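Acetyl xylan esterase (Paenibacillus sp. R4, PDB 6AGQ) probably removes acetyl groups from acetylated xylan as a cold-active carbohydrate esterase of the alpha/beta-hydrolase clan. Local coordinates at residues L26-A31 with V157-I162; R163-V168 with S199-A204. All coordinates share one frame; numbering follows the deposited sequence.

Interaction 1: L26-A31 with V157-I162; sequences LFWDNA and VYLDCI
The six-membered ring of W28 and the phenol ring of Y158 lie almost parallel, their planes 12° apart, yet they are slid so far past each other that they barely overlap, with centroids 5.7 Å apart. The nearest atoms are W28 CH2 and Y158 CD2, 3.7 Å apart, meeting obliquely. One face of the indole is covered within its own helix by F27, whose CE2 sits 3.8 Å above the ring plane, and at its edge, near the plane, stands L159 CD2. The indole reaches the second helix because its CG is anti to the carbonyl carbon (chi1 -74°), which carries the benzo end outward. L159 adds a second point of contact, at A31, its CD2 packing 4.2 Å from A31 CB and 3.8 Å from A31 O. No hydrogen bond crosses between the segments; the polar ends of both rings are satisfied nearby, W28 NE1 by the carbonyl of Y252 and Y158 OH by that of F253. The bond from NE1 helps fix the indole's rotation, while that from Y158 OH anchors the end of its side chain. An alanine in place of W28 would probably open a gap beside Y158 and L159 and leave the Y252 carbonyl without this donor. With the helix axes 11.6 Å apart and inclined at 61°, the large side chains of W28, Y158 and L159 fill the separation. L197 and M258 also press on W28, so the arrangement is a buried, aromatic-rich helix-helix crossing that joins helix 24-36 to helix 153-170 of the alpha/beta-hydrolase fold.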
ATOM      1  N   LEU A  26     -40.629  12.367 -21.517  1.00 41.43           N
ATOM      2  CA  LEU A  26     -41.340  13.508 -20.912  1.00 41.82           C
ATOM      3  C   LEU A  26     -40.462  14.348 -19.913  1.00 33.11           C
ATOM      4  O   LEU A  26     -40.445  15.569 -19.990  1.00 30.38           O
ATOM      5  CB  LEU A  26     -42.631  13.055 -20.248  1.00 44.69           C
ATOM      6  CG  LEU A  26     -43.413  14.137 -19.486  1.00 48.75           C
ATOM      7  CD1 LEU A  26     -43.870  15.194 -20.477  1.00 49.05           C
ATOM      8  CD2 LEU A  26     -44.593  13.527 -18.722  1.00 49.70           C
ATOM      9  N   PHE A  27     -39.773  13.704 -18.990  1.00 30.03           N
ATOM     10  CA  PHE A  27     -38.877  14.433 -18.047  1.00 32.44           C
ATOM     11  C   PHE A  27     -37.884  15.315 -18.820  1.00 30.53           C
ATOM     12  O   PHE A  27     -37.718  16.496 -18.471  1.00 29.64           O
ATOM     13  CB  PHE A  27     -38.130  13.455 -17.161  1.00 31.47           C
ATOM     14  CG  PHE A  27     -37.052  14.083 -16.334  1.00 32.89           C
ATOM     15  CD1 PHE A  27     -37.349  14.646 -15.098  1.00 35.83           C
ATOM     16  CD2 PHE A  27     -35.736  14.083 -16.770  1.00 33.21           C
ATOM     17  CE1 PHE A  27     -36.337  15.220 -14.327  1.00 35.94           C
ATOM     18  CE2 PHE A  27     -34.722  14.657 -16.024  1.00 33.75           C
ATOM     19  CZ  PHE A  27     -35.020  15.218 -14.793  1.00 36.60           C
ATOM     20  N   TRP A  28     -37.260  14.750 -19.869  1.00 27.57           N
ATOM     21  CA  TRP A  28     -36.293  15.463 -20.659  1.00 26.90           C
ATOM     22  C   TRP A  28     -36.863  16.565 -21.554  1.00 30.35           C
ATOM     23  O   TRP A  28     -36.240  17.662 -21.668  1.00 28.58           O
ATOM     24  CB  TRP A  28     -35.317  14.548 -21.425  1.00 24.45           C
ATOM     25  CG  TRP A  28     -34.305  13.926 -20.506  1.00 24.05           C
ATOM     26  CD1 TRP A  28     -34.188  12.596 -20.177  1.00 21.48           C
ATOM     27  CD2 TRP A  28     -33.270  14.605 -19.791  1.00 20.55           C
ATOM     28  NE1 TRP A  28     -33.181  12.432 -19.292  1.00 20.28           N
ATOM     29  CE2 TRP A  28     -32.596  13.638 -19.029  1.00 19.14           C
ATOM     30  CE3 TRP A  28     -32.872  15.949 -19.698  1.00 21.78           C
ATOM     31  CZ2 TRP A  28     -31.514  13.948 -18.203  1.00 19.61           C
ATOM     32  CZ3 TRP A  28     -31.816  16.273 -18.856  1.00 21.25           C
ATOM     33  CH2 TRP A  28     -31.168  15.275 -18.093  1.00 20.14           C
ATOM     34  N   ASP A  29     -37.979  16.361 -22.223  1.00 31.61           N
ATOM     35  CA  ASP A  29     -38.412  17.503 -23.047  1.00 38.22           C
ATOM     36  C   ASP A  29     -39.034  18.659 -22.232  1.00 35.28           C
ATOM     37  O   ASP A  29     -39.010  19.790 -22.700  1.00 40.59           O
ATOM     38  CB  ASP A  29     -39.161  17.133 -24.327  1.00 46.76           C
ATOM     39  CG  ASP A  29     -40.119  16.076 -24.120  1.00 48.84           C
ATOM     40  OD1 ASP A  29     -40.588  16.038 -22.974  1.00 60.55           O
ATOM     41  OD2 ASP A  29     -40.364  15.272 -25.054  1.00 55.97           O
ATOM     42  N   ASN A  30     -39.516  18.396 -21.007  1.00 33.21           N
ATOM     43  CA  ASN A  30     -39.798  19.476 -20.057  1.00 37.27           C
ATOM     44  C   ASN A  30     -38.511  20.224 -19.681  1.00 41.76           C
ATOM     45  O   ASN A  30     -38.480  21.456 -19.697  1.00 45.63           O
ATOM     46  CB  ASN A  30     -40.462  18.976 -18.734  1.00 37.97           C
ATOM     47  CG  ASN A  30     -41.961  18.596 -18.901  1.00 40.39           C
ATOM     48  OD1 ASN A  30     -42.627  18.937 -19.892  1.00 37.48           O
ATOM     49  ND2 ASN A  30     -42.472  17.862 -17.932  1.00 37.18           N
ATOM     50  N   ALA A  31     -37.463  19.494 -19.300  1.00 37.57           N
ATOM     51  CA  ALA A  31     -36.221  20.168 -18.919  1.00 34.02           C
ATOM     52  C   ALA A  31     -35.660  20.939 -20.084  1.00 30.80           C
ATOM     53  O   ALA A  31     -35.169  22.021 -19.897  1.00 33.07           O
ATOM     54  CB  ALA A  31     -35.211  19.193 -18.396  1.00 37.06           C
ATOM     55  N   VAL A 157     -26.294  19.924 -15.516  1.00 23.93           N
ATOM     56  CA  VAL A 157     -25.065  19.618 -16.307  1.00 22.73           C
ATOM     57  C   VAL A 157     -25.394  19.200 -17.739  1.00 22.61           C
ATOM     58  O   VAL A 157     -24.780  19.698 -18.713  1.00 23.01           O
ATOM     59  CB  VAL A 157     -24.176  18.571 -15.572  1.00 24.95           C
ATOM     60  CG1 VAL A 157     -22.931  18.251 -16.346  1.00 23.37           C
ATOM     61  CG2 VAL A 157     -23.790  19.111 -14.190  1.00 25.37           C
ATOM     62  N   TYR A 158     -26.382  18.295 -17.898  1.00 23.46           N
ATOM     63  CA  TYR A 158     -26.739  17.811 -19.233  1.00 22.72           C
ATOM     64  C   TYR A 158     -27.311  18.915 -20.078  1.00 22.86           C
ATOM     65  O   TYR A 158     -27.030  19.017 -21.281  1.00 24.50           O
ATOM     66  CB  TYR A 158     -27.708  16.629 -19.199  1.00 20.18           C
ATOM     67  CG  TYR A 158     -27.112  15.312 -18.745  1.00 20.72           C
ATOM     68  CD1 TYR A 158     -25.903  15.239 -18.063  1.00 21.25           C
ATOM     69  CD2 TYR A 158     -27.774  14.140 -18.961  1.00 20.26           C
ATOM     70  CE1 TYR A 158     -25.386  14.027 -17.643  1.00 21.12           C
ATOM     71  CE2 TYR A 158     -27.264  12.931 -18.467  1.00 21.19           C
ATOM     72  CZ  TYR A 158     -26.086  12.889 -17.845  1.00 20.11           C
ATOM     73  OH  TYR A 158     -25.567  11.718 -17.381  1.00 24.32           O
ATOM     74  N   LEU A 159     -28.104  19.763 -19.462  1.00 25.36           N
ATOM     75  CA  LEU A 159     -28.596  20.950 -20.188  1.00 25.73           C
ATOM     76  C   LEU A 159     -27.479  21.902 -20.624  1.00 24.61           C
ATOM     77  O   LEU A 159     -27.554  22.469 -21.716  1.00 24.47           O
ATOM     78  CB  LEU A 159     -29.613  21.708 -19.298  1.00 24.73           C
ATOM     79  CG  LEU A 159     -30.871  20.926 -19.008  1.00 27.52           C
ATOM     80  CD1 LEU A 159     -31.765  21.708 -18.061  1.00 28.80           C
ATOM     81  CD2 LEU A 159     -31.668  20.539 -20.249  1.00 30.75           C
ATOM     82  N   ASP A 160     -26.499  22.169 -19.755  1.00 26.37           N
ATOM     83  CA  ASP A 160     -25.300  22.990 -20.157  1.00 27.49           C
ATOM     84  C   ASP A 160     -24.606  22.390 -21.392  1.00 29.46           C
ATOM     85  O   ASP A 160     -24.140  23.130 -22.277  1.00 24.64           O
ATOM     86  CB  ASP A 160     -24.260  23.056 -19.080  1.00 28.29           C
ATOM     87  CG  ASP A 160     -24.758  23.703 -17.780  1.00 35.48           C
ATOM     88  OD1 ASP A 160     -25.748  24.490 -17.814  1.00 33.41           O
ATOM     89  OD2 ASP A 160     -24.158  23.394 -16.686  1.00 38.64           O
ATOM     90  N   CYS A 161     -24.581  21.041 -21.443  1.00 31.75           N
ATOM     91  CA  CYS A 161     -23.930  20.275 -22.490  1.00 30.62           C
ATOM     92  C   CYS A 161     -24.667  20.353 -23.787  1.00 31.97           C
ATOM     93  O   CYS A 161     -24.035  20.229 -24.819  1.00 28.27           O
ATOM     94  CB  CYS A 161     -23.681  18.796 -22.082  1.00 32.14           C
ATOM     95  SG  CYS A 161     -22.460  18.613 -20.737  1.00 35.76           S
ATOM     96  N   ILE A 162     -25.998  20.463 -23.732  1.00 30.16           N
ATOM     97  CA  ILE A 162     -26.824  20.672 -24.935  1.00 29.94           C
ATOM     98  C   ILE A 162     -26.702  22.133 -25.392  1.00 30.44           C
ATOM     99  O   ILE A 162     -26.666  22.480 -26.609  1.00 26.51           O
ATOM    100  CB  ILE A 162     -28.310  20.296 -24.637  1.00 33.75           C
ATOM    101  CG1 ILE A 162     -28.466  18.752 -24.647  1.00 37.11           C
ATOM    102  CG2 ILE A 162     -29.311  20.968 -25.611  1.00 36.40           C
ATOM    103  CD1 ILE A 162     -29.756  18.299 -23.954  1.00 37.79           C
TER

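Interaction 2: R163-V168 with S199-A204; sequences RALDFV and SRPKLA
L165 and R200 are the residues whose CA atoms come nearest, 8.0 Å apart, where a helical turn of 163-168 faces the loop that leads into the strand at 203-204. Side chains span that separation, and the polar part is a salt bridge made through a single carboxylate oxygen. R200 NH2 donates to D166 OD1 at 3.0 Å with an N-H...O angle of 159°, meeting the oxygen nearly along its C-O axis. The oxygen also lies close to the guanidinium plane. R200 NH1 adds a weak second bond to D166 OD1 at 3.3 Å, so one oxygen is gripped by both terminal nitrogens at the guanidinium edge. This is a fork onto one atom, not a paired two-oxygen bridge, and the carboxylate and guanidinium planes are 50° apart, far from the coplanar setting of a paired bridge.

R200 attains this position through a bend at chi3 (-63°) in its otherwise extended chain. L165 supports the group from one face: its CB stands 3.7 Å from R200 NH2, offset toward the rim of the guanidinium. Further along the same leucine, L165 CD1 touches P201 CG at 4.1 Å, the two side chains crossing at about a right angle. Apolar packing thus lies beside the ionic pair. Through its third nitrogen, NE, R200 has a salt bridge to D198, so the guanidinium has two carboxylate partners, which would probably balance its charge.

L165 also packs on V181 of strand 179-184, while A164 and F167 of the same helix lean on L116 of strand 114-118. Past P201, the backbones of K202 and L203 bond to I179 and that of A204 to R265, entering the sheet between strands 179-184 and 265-271.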
ATOM      1  N   ARG A 163     -26.635  23.012 -24.404  1.00 26.12           N
ATOM      2  CA  ARG A 163     -26.411  24.411 -24.711  1.00 26.95           C
ATOM      3  C   ARG A 163     -25.023  24.694 -25.331  1.00 24.47           C
ATOM      4  O   ARG A 163     -24.910  25.660 -26.094  1.00 24.89           O
ATOM      5  CB  ARG A 163     -26.708  25.258 -23.474  1.00 27.84           C
ATOM      6  CG  ARG A 163     -28.186  25.243 -23.162  1.00 26.93           C
ATOM      7  CD  ARG A 163     -28.478  25.703 -21.757  1.00 26.80           C
ATOM      8  NE  ARG A 163     -28.405  27.160 -21.650  1.00 28.21           N
ATOM      9  CZ  ARG A 163     -29.338  28.020 -22.032  1.00 28.77           C
ATOM     10  NH1 ARG A 163     -30.512  27.614 -22.568  1.00 26.61           N
ATOM     11  NH2 ARG A 163     -29.099  29.320 -21.840  1.00 27.55           N
ATOM     12  N   ALA A 164     -24.008  23.866 -25.072  1.00 20.67           N
ATOM     13  CA  ALA A 164     -22.774  23.905 -25.865  1.00 21.77           C
ATOM     14  C   ALA A 164     -23.007  23.618 -27.366  1.00 24.20           C
ATOM     15  O   ALA A 164     -22.358  24.164 -28.226  1.00 24.59           O
ATOM     16  CB  ALA A 164     -21.741  22.948 -25.300  1.00 22.35           C
ATOM     17  N   LEU A 165     -23.955  22.759 -27.689  1.00 26.35           N
ATOM     18  CA  LEU A 165     -24.309  22.546 -29.110  1.00 27.55           C
ATOM     19  C   LEU A 165     -25.038  23.774 -29.663  1.00 30.06           C
ATOM     20  O   LEU A 165     -24.798  24.124 -30.802  1.00 29.83           O
ATOM     21  CB  LEU A 165     -25.186  21.329 -29.306  1.00 24.84           C
ATOM     22  CG  LEU A 165     -24.722  20.050 -28.621  1.00 28.74           C
ATOM     23  CD1 LEU A 165     -25.827  18.983 -28.665  1.00 30.80           C
ATOM     24  CD2 LEU A 165     -23.403  19.562 -29.203  1.00 31.14           C
ATOM     25  N   ASP A 166     -25.890  24.435 -28.857  1.00 34.41           N
ATOM     26  CA  ASP A 166     -26.511  25.755 -29.221  1.00 33.67           C
ATOM     27  C   ASP A 166     -25.408  26.789 -29.472  1.00 29.35           C
ATOM     28  O   ASP A 166     -25.521  27.594 -30.373  1.00 27.73           O
ATOM     29  CB  ASP A 166     -27.443  26.389 -28.106  1.00 36.70           C
ATOM     30  CG  ASP A 166     -28.694  25.522 -27.719  1.00 42.42           C
ATOM     31  OD1 ASP A 166     -29.043  24.576 -28.440  1.00 46.54           O
ATOM     32  OD2 ASP A 166     -29.347  25.819 -26.663  1.00 47.13           O
ATOM     33  N   PHE A 167     -24.382  26.815 -28.632  1.00 25.87           N
ATOM     34  CA  PHE A 167     -23.277  27.767 -28.860  1.00 28.27           C
ATOM     35  C   PHE A 167     -22.559  27.491 -30.183  1.00 27.50           C
ATOM     36  O   PHE A 167     -22.408  28.426 -31.003  1.00 24.69           O
ATOM     37  CB  PHE A 167     -22.241  27.791 -27.752  1.00 29.30           C
ATOM     38  CG  PHE A 167     -21.054  28.693 -28.057  1.00 31.73           C
ATOM     39  CD1 PHE A 167     -21.143  30.068 -27.873  1.00 32.72           C
ATOM     40  CD2 PHE A 167     -19.846  28.154 -28.583  1.00 30.32           C
ATOM     41  CE1 PHE A 167     -20.056  30.888 -28.193  1.00 34.15           C
ATOM     42  CE2 PHE A 167     -18.749  28.957 -28.883  1.00 30.73           C
ATOM     43  CZ  PHE A 167     -18.846  30.329 -28.686  1.00 31.74           C
ATOM     44  N   VAL A 168     -22.112  26.257 -30.421  1.00 25.95           N
ATOM     45  CA  VAL A 168     -21.390  26.044 -31.655  1.00 28.36           C
ATOM     46  C   VAL A 168     -22.279  26.288 -32.863  1.00 30.23           C
ATOM     47  O   VAL A 168     -21.780  26.801 -33.873  1.00 29.88           O
ATOM     48  CB  VAL A 168     -20.603  24.707 -31.763  1.00 29.25           C
ATOM     49  CG1 VAL A 168     -19.536  24.656 -30.686  1.00 31.14           C
ATOM     50  CG2 VAL A 168     -21.470  23.452 -31.775  1.00 27.34           C
ATOM     51  N   SER A 199     -30.587  15.663 -31.443  1.00 37.23           N
ATOM     52  CA  SER A 199     -30.435  15.072 -32.795  1.00 38.63           C
ATOM     53  C   SER A 199     -29.300  15.587 -33.636  1.00 36.38           C
ATOM     54  O   SER A 199     -29.103  15.064 -34.728  1.00 35.49           O
ATOM     55  CB  SER A 199     -31.669  15.329 -33.668  1.00 38.31           C
ATOM     56  OG  SER A 199     -32.823  14.923 -33.022  1.00 45.92           O
ATOM     57  N   ARG A 200     -28.656  16.667 -33.228  1.00 33.84           N
ATOM     58  CA  ARG A 200     -27.720  17.368 -34.128  1.00 36.25           C
ATOM     59  C   ARG A 200     -26.350  16.660 -34.328  1.00 33.35           C
ATOM     60  O   ARG A 200     -25.813  16.694 -35.445  1.00 33.46           O
ATOM     61  CB  ARG A 200     -27.521  18.850 -33.726  1.00 36.55           C
ATOM     62  CG  ARG A 200     -28.715  19.764 -34.095  1.00 37.62           C
ATOM     63  CD  ARG A 200     -28.666  21.116 -33.381  1.00 41.03           C
ATOM     64  NE  ARG A 200     -28.753  21.009 -31.894  1.00 39.83           N
ATOM     65  CZ  ARG A 200     -28.748  22.038 -31.042  1.00 40.39           C
ATOM     66  NH1 ARG A 200     -28.672  23.280 -31.484  1.00 44.01           N
ATOM     67  NH2 ARG A 200     -28.824  21.835 -29.724  1.00 43.40           N
ATOM     68  N   PRO A 201     -25.761  16.084 -33.263  1.00 32.24           N
ATOM     69  CA  PRO A 201     -24.428  15.490 -33.410  1.00 31.34           C
ATOM     70  C   PRO A 201     -24.431  14.344 -34.392  1.00 30.28           C
ATOM     71  O   PRO A 201     -25.333  13.523 -34.373  1.00 28.56           O
ATOM     72  CB  PRO A 201     -24.094  14.992 -31.998  1.00 32.96           C
ATOM     73  CG  PRO A 201     -24.994  15.740 -31.100  1.00 32.26           C
ATOM     74  CD  PRO A 201     -26.233  16.002 -31.866  1.00 31.32           C
ATOM     75  N   LYS A 202     -23.451  14.349 -35.295  1.00 28.16           N
ATOM     76  CA  LYS A 202     -23.296  13.332 -36.276  1.00 29.12           C
ATOM     77  C   LYS A 202     -22.394  12.160 -35.803  1.00 26.97           C
ATOM     78  O   LYS A 202     -22.625  11.002 -36.194  1.00 24.35           O
ATOM     79  CB  LYS A 202     -22.697  13.972 -37.471  1.00 29.93           C
ATOM     80  CG  LYS A 202     -22.708  13.099 -38.666  1.00 30.46           C
ATOM     81  CD  LYS A 202     -21.843  13.748 -39.703  1.00 32.62           C
ATOM     82  CE  LYS A 202     -21.963  13.002 -41.009  1.00 36.57           C
ATOM     83  NZ  LYS A 202     -21.232  13.801 -42.025  1.00 38.30           N
ATOM     84  N   LEU A 203     -21.393  12.481 -34.989  1.00 25.13           N
ATOM     85  CA  LEU A 203     -20.496  11.503 -34.401  1.00 29.94           C
ATOM     86  C   LEU A 203     -20.480  11.621 -32.882  1.00 27.92           C
ATOM     87  O   LEU A 203     -20.584  12.718 -32.363  1.00 27.80           O
ATOM     88  CB  LEU A 203     -19.071  11.744 -34.875  1.00 30.52           C
ATOM     89  CG  LEU A 203     -18.509  11.101 -36.089  1.00 34.06           C
ATOM     90  CD1 LEU A 203     -19.492  11.022 -37.212  1.00 38.50           C
ATOM     91  CD2 LEU A 203     -17.249  11.810 -36.503  1.00 34.89           C
ATOM     92  N   ALA A 204     -20.260  10.494 -32.188  1.00 28.28           N
ATOM     93  CA  ALA A 204     -20.064  10.463 -30.726  1.00 27.76           C
ATOM     94  C   ALA A 204     -18.797   9.661 -30.436  1.00 27.04           C
ATOM     95  O   ALA A 204     -18.672   8.555 -30.952  1.00 24.38           O
ATOM     96  CB  ALA A 204     -21.251   9.842 -30.035  1.00 28.00           C
TER

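Helix 153-170 carries one side of both contacts: residues 157-162 serve interaction 1 and the directly following 163-168 serve interaction 2, with centres 13 Å apart. In chain order, interaction 1 closes before interaction 2 opens, since 26-31 pairs with 157-162 and 163-168 then pairs with 199-204. The two meet in a packing contact, I162 O lying 3.8 Å from R200 NH2. One helix is thereby joined to helix 24-36 near the N-terminus and to the loop entering strand 203-207 of the mixed central sheet. Helix 186-197 lies beside interaction 1, and its preceding turn probably holds the nucleophile elbow of this esterase.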